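Endo-N-acetyl-beta-D-glucosaminidase (Hypocrea jecorina, PDB 4AC1) hydrolyses the chitobiose core of N-linked glycans as a family 18 glycoside hydrolase, and is held responsible for deglycosylating the fungus's own cellulases. Local coordinates at residues I20-I26 / E67-M71; L5-T11 / V252-F258; D1-L5 / Q248-V252. One frame throughout, in Å; residues are numbered along the deposited sequence.

Interaction 1 of 3, residues I20-I26 / E67-M71; sequences ISMLPLI and ETITM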
loop_
_atom_site.group_PDB
_atom_site.type_symbol
_atom_site.label_atom_id
_atom_site.label_comp_id
_atom_site.label_asym_id
_atom_site.label_seq_id
_atom_site.Cartn_x
_atom_site.Cartn_y
_atom_site.Cartn_z
ATOM N N ILE A 20 -16.617 -2.170 9.842
ATOM C CA ILE A 20 -16.005 -0.887 10.164
ATOM C C ILE A 20 -16.155 -0.006 8.933
ATOM O O ILE A 20 -15.703 -0.373 7.848
ATOM C CB ILE A 20 -14.520 -1.078 10.544
ATOM C CG1 ILE A 20 -14.428 -1.854 11.865
ATOM C CG2 ILE A 20 -13.801 0.276 10.676
ATOM C CD1 ILE A 20 -13.080 -2.453 12.140
ATOM N N SER A 21 -16.822 1.131 9.080
ATOM C CA SER A 21 -17.013 2.024 7.959
ATOM C C SER A 21 -15.706 2.718 7.596
ATOM O O SER A 21 -14.970 3.176 8.485
ATOM C CB SER A 21 -18.064 3.082 8.288
ATOM O OG SER A 21 -18.301 3.890 7.153
ATOM N N MET A 22 -15.442 2.811 6.289
ATOM C CA MET A 22 -14.335 3.609 5.782
ATOM C C MET A 22 -14.730 5.063 5.553
ATOM O O MET A 22 -13.859 5.905 5.322
ATOM C CB MET A 22 -13.751 3.018 4.501
ATOM C CG MET A 22 -14.732 2.962 3.332
ATOM S SD MET A 22 -14.062 2.172 1.851
ATOM C CE MET A 22 -14.005 0.436 2.330
ATOM N N LEU A 23 -16.025 5.364 5.641
ATOM C CA LEU A 23 -16.533 6.675 5.236
ATOM C C LEU A 23 -16.126 7.879 6.098
ATOM O O LEU A 23 -16.086 8.994 5.572
ATOM C CB LEU A 23 -18.055 6.658 5.009
ATOM C CG LEU A 23 -18.536 5.623 3.980
ATOM C CD1 LEU A 23 -20.046 5.586 3.970
ATOM C CD2 LEU A 23 -17.980 5.898 2.590
ATOM N N PRO A 24 -15.804 7.676 7.401
ATOM C CA PRO A 24 -15.343 8.854 8.151
ATOM C C PRO A 24 -14.120 9.520 7.528
ATOM O O PRO A 24 -13.903 10.706 7.722
ATOM C CB PRO A 24 -15.005 8.275 9.522
ATOM C CG PRO A 24 -15.989 7.146 9.671
ATOM C CD PRO A 24 -16.003 6.513 8.296
ATOM N N LEU A 25 -13.347 8.766 6.751
ATOM C CA LEU A 25 -12.183 9.314 6.067
ATOM C C LEU A 25 -12.528 10.375 5.031
ATOM O O LEU A 25 -11.659 11.173 4.651
ATOM C CB LEU A 25 -11.371 8.194 5.409
ATOM C CG LEU A 25 -10.602 7.319 6.393
ATOM C CD1 LEU A 25 -10.128 6.061 5.705
ATOM C CD2 LEU A 25 -9.420 8.090 7.004
ATOM N N ILE A 26 -13.785 10.394 4.575
ATOM C CA ILE A 26 -14.243 11.446 3.658
ATOM C C ILE A 26 -15.289 12.377 4.253
ATOM O O ILE A 26 -15.564 13.427 3.674
ATOM C CB ILE A 26 -14.762 10.901 2.278
ATOM C CG1 ILE A 26 -15.951 9.948 2.468
ATOM C CG2 ILE A 26 -13.614 10.273 1.483
ATOM C CD1 ILE A 26 -16.777 9.690 1.214
ATOM N N GLU A 67 -19.456 0.815 0.110
ATOM C CA GLU A 67 -18.804 2.058 0.535
ATOM C C GLU A 67 -17.737 2.542 -0.456
ATOM O O GLU A 67 -17.530 3.746 -0.622
ATOM C CB GLU A 67 -18.211 1.930 1.947
ATOM C CG GLU A 67 -19.284 1.817 3.030
ATOM C CD GLU A 67 -18.745 1.978 4.433
ATOM O OE1 GLU A 67 -17.562 1.659 4.671
ATOM O OE2 GLU A 67 -19.528 2.433 5.304
ATOM N N THR A 68 -17.056 1.614 -1.129
ATOM C CA THR A 68 -15.990 2.050 -2.051
ATOM C C THR A 68 -16.496 2.966 -3.170
ATOM O O THR A 68 -15.759 3.832 -3.640
ATOM C CB THR A 68 -15.159 0.890 -2.669
ATOM O OG1 THR A 68 -15.986 0.093 -3.522
ATOM C CG2 THR A 68 -14.496 0.016 -1.589
ATOM N N ILE A 69 -17.755 2.785 -3.576
ATOM C CA ILE A 69 -18.352 3.643 -4.602
ATOM C C ILE A 69 -18.397 5.092 -4.115
ATOM O O ILE A 69 -18.008 6.018 -4.823
ATOM C CB ILE A 69 -19.773 3.165 -5.012
ATOM C CG1 ILE A 69 -19.714 1.740 -5.566
ATOM C CG2 ILE A 69 -20.399 4.112 -6.048
ATOM C CD1 ILE A 69 -21.057 1.040 -5.634
ATOM N N THR A 70 -18.833 5.262 -2.870
ATOM C CA THR A 70 -18.926 6.574 -2.249
ATOM C C THR A 70 -17.548 7.207 -2.060
ATOM O O THR A 70 -17.374 8.423 -2.249
ATOM C CB THR A 70 -19.657 6.458 -0.911
ATOM O OG1 THR A 70 -20.896 5.774 -1.140
ATOM C CG2 THR A 70 -19.930 7.823 -0.301
ATOM N N MET A 71 -16.567 6.383 -1.701
ATOM C CA MET A 71 -15.195 6.863 -1.579
ATOM C C MET A 71 -14.697 7.412 -2.915
ATOM O O MET A 71 -14.117 8.490 -2.986
ATOM C CB MET A 71 -14.289 5.739 -1.104
ATOM C CG MET A 71 -14.618 5.247 0.301
ATOM S SD MET A 71 -14.332 6.459 1.612
ATOM C CE MET A 71 -12.573 6.249 1.884
HETATM O O HOH W 1 -16.511 -0.935 5.290
#
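On the outside of the family 18 TIM barrel, the loop after the first strand turns into the short helix 24-27 and leans on helix 62-73. Glu67 reaches across from that helix with chi1 m and chi2 t, extended enough to put both carboxylate oxygens on the turn: OE1 accepts from Met22 N at 2.9 Å, and OE2 accepts from Ser21 OG at 2.7 Å. Water 1 donates to OE1 and to Ile20 O. Ser21, with chi1 t, uses its hydroxyl twice, because OG also accepts from Leu23 N at 3.1 Å and so caps the turn into the helix.

Below this polar edge the contact is apolar, and the two methionines shape it. The CA-to-CB bond of Met71 points sideways, but three m torsions bring its sulfur close to 20-26, with SD 3.8 Å from Leu23 CD2. Met22, whose CA-to-CB bond points toward the helix, takes chi1 p and chi2 t; its CE touches Thr68 CG2 at 4.0 Å. Thr68 and Met71 also rest on Val78 of strand 77-83, so the helix is backed by the barrel wall. The tightest apolar approach is Met22 SD to Met71 CG, 3.5 Å.

Interaction 2 of 3, residues L5-T11 / V252-F258; sequences LIVYFQT and VMGWEYF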
loop_
_atom_site.group_PDB
_atom_site.type_symbol
_atom_site.label_atom_id
_atom_site.label_comp_id
_atom_site.label_asym_id
_atom_site.label_seq_id
_atom_site.Cartn_x
_atom_site.Cartn_y
_atom_site.Cartn_z
ATOM N N LEU A 5 -1.893 10.836 0.411
ATOM C CA LEU A 5 -2.199 10.333 1.739
ATOM C C LEU A 5 -2.943 9.035 1.551
ATOM O O LEU A 5 -4.065 9.018 1.026
ATOM C CB LEU A 5 -3.044 11.318 2.557
ATOM C CG LEU A 5 -3.471 10.827 3.950
ATOM C CD1 LEU A 5 -2.260 10.447 4.828
ATOM C CD2 LEU A 5 -4.351 11.849 4.661
ATOM N N ILE A 6 -2.308 7.949 1.970
ATOM C CA ILE A 6 -2.740 6.602 1.646
ATOM C C ILE A 6 -3.015 5.858 2.935
ATOM O O ILE A 6 -2.206 5.904 3.855
ATOM C CB ILE A 6 -1.610 5.876 0.901
ATOM C CG1 ILE A 6 -1.300 6.590 -0.424
ATOM C CG2 ILE A 6 -1.939 4.390 0.677
ATOM C CD1 ILE A 6 0.168 6.656 -0.755
ATOM N N VAL A 7 -4.158 5.194 3.019
ATOM C CA VAL A 7 -4.522 4.405 4.201
ATOM C C VAL A 7 -4.801 2.965 3.780
ATOM O O VAL A 7 -5.626 2.715 2.877
ATOM C CB VAL A 7 -5.768 4.977 4.901
ATOM C CG1 VAL A 7 -6.315 3.988 5.956
ATOM C CG2 VAL A 7 -5.452 6.331 5.519
ATOM N N TYR A 8 -4.092 2.026 4.407
ATOM C CA TYR A 8 -4.380 0.607 4.267
ATOM C C TYR A 8 -5.533 0.206 5.177
ATOM O O TYR A 8 -5.573 0.589 6.359
ATOM C CB TYR A 8 -3.159 -0.225 4.630
ATOM C CG TYR A 8 -2.041 -0.256 3.600
ATOM C CD1 TYR A 8 -1.013 0.691 3.599
ATOM C CD2 TYR A 8 -2.006 -1.256 2.626
ATOM C CE1 TYR A 8 0.006 0.645 2.644
ATOM C CE2 TYR A 8 -0.986 -1.317 1.679
ATOM C CZ TYR A 8 0.014 -0.362 1.699
ATOM O OH TYR A 8 1.038 -0.410 0.776
ATOM N N PHE A 9 -6.461 -0.569 4.613
ATOM C CA PHE A 9 -7.700 -0.968 5.274
ATOM C C PHE A 9 -7.759 -2.498 5.227
ATOM O O PHE A 9 -8.258 -3.078 4.250
ATOM C CB PHE A 9 -8.875 -0.324 4.517
ATOM C CG PHE A 9 -10.225 -0.492 5.177
ATOM C CD1 PHE A 9 -10.627 0.341 6.218
ATOM C CD2 PHE A 9 -11.114 -1.457 4.716
ATOM C CE1 PHE A 9 -11.889 0.181 6.812
ATOM C CE2 PHE A 9 -12.368 -1.622 5.294
ATOM C CZ PHE A 9 -12.757 -0.800 6.344
ATOM N N GLN A 10 -7.167 -3.147 6.238
ATOM C CA GLN A 10 -7.111 -4.618 6.318
ATOM C C GLN A 10 -8.171 -5.181 7.258
ATOM O O GLN A 10 -8.880 -6.132 6.914
ATOM C CB GLN A 10 -5.735 -5.138 6.738
ATOM C CG GLN A 10 -5.632 -6.642 6.516
ATOM C CD GLN A 10 -4.372 -7.251 7.064
ATOM O OE1 GLN A 10 -4.204 -7.379 8.278
ATOM N NE2 GLN A 10 -3.488 -7.651 6.180
ATOM N N THR A 11 -8.256 -4.593 8.449
ATOM C CA THR A 11 -9.259 -4.963 9.443
ATOM C C THR A 11 -10.553 -4.274 9.044
ATOM O O THR A 11 -10.655 -3.037 9.090
ATOM C CB THR A 11 -8.823 -4.550 10.851
ATOM O OG1 THR A 11 -7.580 -5.182 11.150
ATOM C CG2 THR A 11 -9.851 -4.981 11.905
ATOM N N VAL A 252 2.546 10.073 2.455
ATOM C CA VAL A 252 2.571 9.201 3.627
ATOM C C VAL A 252 1.519 8.108 3.477
ATOM O O VAL A 252 0.433 8.368 2.966
ATOM C CB VAL A 252 2.288 10.017 4.941
ATOM C CG1 VAL A 252 2.090 9.087 6.150
ATOM C CG2 VAL A 252 3.410 10.985 5.199
ATOM N N MET A 253 1.863 6.893 3.896
ATOM C CA MET A 253 0.876 5.836 4.037
ATOM C C MET A 253 0.835 5.370 5.479
ATOM O O MET A 253 1.820 5.483 6.211
ATOM C CB MET A 253 1.082 4.676 3.038
ATOM C CG MET A 253 2.329 3.803 3.212
ATOM S SD MET A 253 2.250 2.623 4.587
ATOM C CE MET A 253 3.437 1.437 3.978
ATOM N N GLY A 254 -0.331 4.882 5.883
ATOM C CA GLY A 254 -0.532 4.384 7.238
ATOM C C GLY A 254 -1.000 2.941 7.269
ATOM O O GLY A 254 -2.009 2.589 6.635
ATOM N N TRP A 255 -0.273 2.115 8.021
ATOM C CA TRP A 255 -0.677 0.739 8.341
ATOM C C TRP A 255 -1.137 0.695 9.811
ATOM O O TRP A 255 -0.300 0.856 10.700
ATOM C CB TRP A 255 0.484 -0.255 8.134
ATOM C CG TRP A 255 -0.010 -1.628 8.389
ATOM C CD1 TRP A 255 -0.094 -2.264 9.594
ATOM C CD2 TRP A 255 -0.597 -2.513 7.424
ATOM N NE1 TRP A 255 -0.671 -3.499 9.439
ATOM C CE2 TRP A 255 -1.000 -3.675 8.115
ATOM C CE3 TRP A 255 -0.822 -2.433 6.040
ATOM C CZ2 TRP A 255 -1.603 -4.764 7.467
ATOM C CZ3 TRP A 255 -1.427 -3.510 5.392
ATOM C CH2 TRP A 255 -1.802 -4.665 6.108
ATOM N N GLU A 256 -2.425 0.502 10.105
ATOM C CA GLU A 256 -3.545 0.470 9.154
ATOM C C GLU A 256 -4.710 1.223 9.814
ATOM O O GLU A 256 -4.587 1.746 10.933
ATOM C CB GLU A 256 -3.949 -0.973 8.823
ATOM C CG GLU A 256 -4.263 -1.802 10.063
ATOM C CD GLU A 256 -5.392 -2.805 9.867
ATOM O OE1 GLU A 256 -6.278 -2.595 9.000
ATOM O OE2 GLU A 256 -5.397 -3.815 10.601
ATOM N N TYR A 257 -5.854 1.285 9.148
ATOM C CA TYR A 257 -6.874 2.254 9.539
ATOM C C TYR A 257 -7.470 2.121 10.944
ATOM O O TYR A 257 -7.413 3.068 11.742
ATOM C CB TYR A 257 -8.019 2.274 8.527
ATOM C CG TYR A 257 -9.177 3.179 8.908
ATOM C CD1 TYR A 257 -9.001 4.560 9.062
ATOM C CD2 TYR A 257 -10.453 2.652 9.105
ATOM C CE1 TYR A 257 -10.075 5.388 9.390
ATOM C CE2 TYR A 257 -11.536 3.478 9.446
ATOM C CZ TYR A 257 -11.337 4.844 9.578
ATOM O OH TYR A 257 -12.383 5.687 9.898
ATOM N N PHE A 258 -8.066 0.963 11.224
ATOM C CA PHE A 258 -9.162 0.863 12.209
ATOM C C PHE A 258 -8.862 1.276 13.648
ATOM O O PHE A 258 -9.779 1.615 14.387
ATOM C CB PHE A 258 -9.774 -0.544 12.217
ATOM C CG PHE A 258 -9.057 -1.504 13.115
ATOM C CD1 PHE A 258 -7.775 -1.951 12.798
ATOM C CD2 PHE A 258 -9.660 -1.948 14.296
ATOM C CE1 PHE A 258 -7.113 -2.832 13.627
ATOM C CE2 PHE A 258 -9.003 -2.826 15.140
ATOM C CZ PHE A 258 -7.735 -3.270 14.810
HETATM O O HOH W 2 -8.584 -0.994 9.097
#
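The first and last strands of the TIM barrel meet here, parallel, at the seam that closes it, and run out toward the catalytic end. Ile6 N to Val252 O (2.9 Å), Gly254 N to Ile6 O (2.9 Å) and Tyr8 N to Gly254 O (3.1 Å) form the ladder. A cis peptide joins Trp255 to Glu256, a feature familiar in family 18 enzymes, and beyond it Tyr257 N still reaches Tyr8 O at 2.9 Å. Glu256 then binds the opposing loop: OE1 accepts from Gln10 N (3.0 Å) and Thr11 N (2.9 Å), OE2 from Thr11 OG1 (2.6 Å). Thr11 CG2 sits over the Phe258 ring, a CH-pi contact of 3.6 Å to the centroid. Met253 SD meets the edge of the Tyr8 ring, whose OH bonds Asp123. Inside the barrel, Ile6, Tyr8 and Met253 pack on strand 185-189; on the outer side, Leu5 and Val252 lie against helix 270-279, while strand 35-42 pairs with the other edge of 4-9.

Interaction 3 of 3, residues D1-L5 / Q248-V252; sequences DLPRL and QIGGV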
loop_
_atom_site.group_PDB
_atom_site.type_symbol
_atom_site.label_atom_id
_atom_site.label_comp_id
_atom_site.label_asym_id
_atom_site.label_seq_id
_atom_site.Cartn_x
_atom_site.Cartn_y
_atom_site.Cartn_z
ATOM N N ASP A 1 -1.536 14.316 -7.886
ATOM C CA ASP A 1 -1.316 15.508 -7.024
ATOM C C ASP A 1 -0.658 15.122 -5.697
ATOM O O ASP A 1 -1.263 14.464 -4.840
ATOM C CB ASP A 1 -2.618 16.268 -6.767
ATOM C CG ASP A 1 -2.431 17.401 -5.769
ATOM O OD1 ASP A 1 -1.730 18.389 -6.088
ATOM O OD2 ASP A 1 -2.964 17.291 -4.656
ATOM N N LEU A 2 0.589 15.549 -5.551
ATOM C CA LEU A 2 1.406 15.236 -4.392
ATOM C C LEU A 2 1.187 16.304 -3.330
ATOM O O LEU A 2 0.986 17.486 -3.661
ATOM C CB LEU A 2 2.877 15.206 -4.792
ATOM C CG LEU A 2 3.276 14.220 -5.889
ATOM C CD1 LEU A 2 4.753 14.337 -6.157
ATOM C CD2 LEU A 2 2.913 12.779 -5.529
ATOM N N PRO A 3 1.256 15.928 -2.049
ATOM C CA PRO A 3 1.581 14.607 -1.520
ATOM C C PRO A 3 0.368 13.684 -1.424
ATOM O O PRO A 3 -0.750 14.127 -1.148
ATOM C CB PRO A 3 2.090 14.931 -0.112
ATOM C CG PRO A 3 1.287 16.114 0.291
ATOM C CD PRO A 3 1.157 16.932 -0.969
ATOM N N ARG A 4 0.600 12.397 -1.639
ATOM C CA ARG A 4 -0.444 11.388 -1.452
ATOM C C ARG A 4 -0.651 11.135 0.035
ATOM O O ARG A 4 0.298 11.240 0.834
ATOM C CB ARG A 4 -0.059 10.083 -2.143
ATOM C CG ARG A 4 0.309 10.260 -3.612
ATOM C CD ARG A 4 0.737 8.942 -4.217
ATOM N NE ARG A 4 1.326 9.068 -5.553
ATOM C CZ ARG A 4 2.620 9.266 -5.798
ATOM N NH1 ARG A 4 3.475 9.423 -4.805
ATOM N NH2 ARG A 4 3.070 9.309 -7.048
ATOM N N LEU A 5 -1.893 10.836 0.411
ATOM C CA LEU A 5 -2.199 10.333 1.739
ATOM C C LEU A 5 -2.943 9.035 1.551
ATOM O O LEU A 5 -4.065 9.018 1.026
ATOM C CB LEU A 5 -3.044 11.318 2.557
ATOM C CG LEU A 5 -3.471 10.827 3.950
ATOM C CD1 LEU A 5 -2.260 10.447 4.828
ATOM C CD2 LEU A 5 -4.351 11.849 4.661
ATOM N N GLN A 248 8.401 18.531 -3.134
ATOM C CA GLN A 248 7.288 17.593 -2.995
ATOM C C GLN A 248 7.847 16.221 -2.643
ATOM O O GLN A 248 8.824 15.782 -3.252
ATOM C CB GLN A 248 6.496 17.474 -4.301
ATOM C CG GLN A 248 5.912 18.781 -4.845
ATOM C CD GLN A 248 5.043 18.570 -6.073
ATOM O OE1 GLN A 248 5.538 18.220 -7.146
ATOM N NE2 GLN A 248 3.740 18.756 -5.918
ATOM N N ILE A 249 7.245 15.562 -1.652
ATOM C CA ILE A 249 7.518 14.147 -1.385
ATOM C C ILE A 249 6.359 13.285 -1.903
ATOM O O ILE A 249 5.265 13.784 -2.188
ATOM C CB ILE A 249 7.779 13.855 0.123
ATOM C CG1 ILE A 249 6.567 14.244 0.994
ATOM C CG2 ILE A 249 9.083 14.513 0.578
ATOM C CD1 ILE A 249 6.474 13.503 2.341
ATOM N N GLY A 250 6.578 11.978 -1.989
ATOM C CA GLY A 250 5.530 11.094 -2.491
ATOM C C GLY A 250 4.289 11.133 -1.616
ATOM O O GLY A 250 3.182 11.022 -2.112
ATOM N N GLY A 251 4.498 11.293 -0.315
ATOM C CA GLY A 251 3.411 11.402 0.644
ATOM C C GLY A 251 3.641 10.470 1.810
ATOM O O GLY A 251 4.785 10.139 2.129
ATOM N N VAL A 252 2.546 10.073 2.455
ATOM C CA VAL A 252 2.571 9.201 3.627
ATOM C C VAL A 252 1.519 8.108 3.477
ATOM O O VAL A 252 0.433 8.368 2.966
ATOM C CB VAL A 252 2.288 10.017 4.941
ATOM C CG1 VAL A 252 2.090 9.087 6.150
ATOM C CG2 VAL A 252 3.410 10.985 5.199
HETATM O O HOH W 3 1.689 17.322 -7.639
HETATM O O HOH W 4 3.630 18.697 -2.805
#
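The main backbone and side-chain donors at this end of the two strands can be followed to partners. Start with Gly250 O, which takes Arg4 N at 3.0 Å and, more weakly, Arg4 NH1 at 3.1 Å; the same NH1 also donates to Ala214 O. Arg4 O in turn accepts from Val252 N at 3.0 Å, and Gly251 CA adds a CA-H...O contact to it at 3.1 Å. That close approach leaves no room for a side chain on Gly251: a CB would collide with Arg4 O, and the backbone angles of 131/-154 themselves call for glycine.

Further out, water takes over. Gln248 NE2 donates to two waters; water 3 also accepts from Leu2 N, while water 4 gives a weak bond to Leu2 O. Pro3, behind a cis peptide, offers no N-H, but its carbonyl accepts from Arg280 NH2, which also forms a salt bridge with Asp1 OD2. Leu5 N goes the other way, to Thr34 OG1. Alternating backbone bonds of this kind, in register Arg4 with Gly251 and Leu5 with Val252, are those of parallel strands starting side by side at the N-terminal end of a TIM barrel.

From the N terminus, the chain enters interaction 3 almost at once and passes through Leu5 into interaction 2; both contacts wait for strand 251-255, more than 240 residues on, to close their loops. Because the partner segments follow in the same order, interactions 2 and 3 cross along the chain, sharing Leu5 and Val252, and together zip the first barrel strand to the last. Interaction 1 closes a much shorter loop, 40 residues between its segments, and is nested inside both. It joins the loop and helix following strand 4-9 to helix 62-73. Interactions 1 and 2 touch: Tyr257 packs on Leu25, and Ile20 O approaches Phe9 CZ at 3.3 Å. Interaction 3 lies apart from interaction 1.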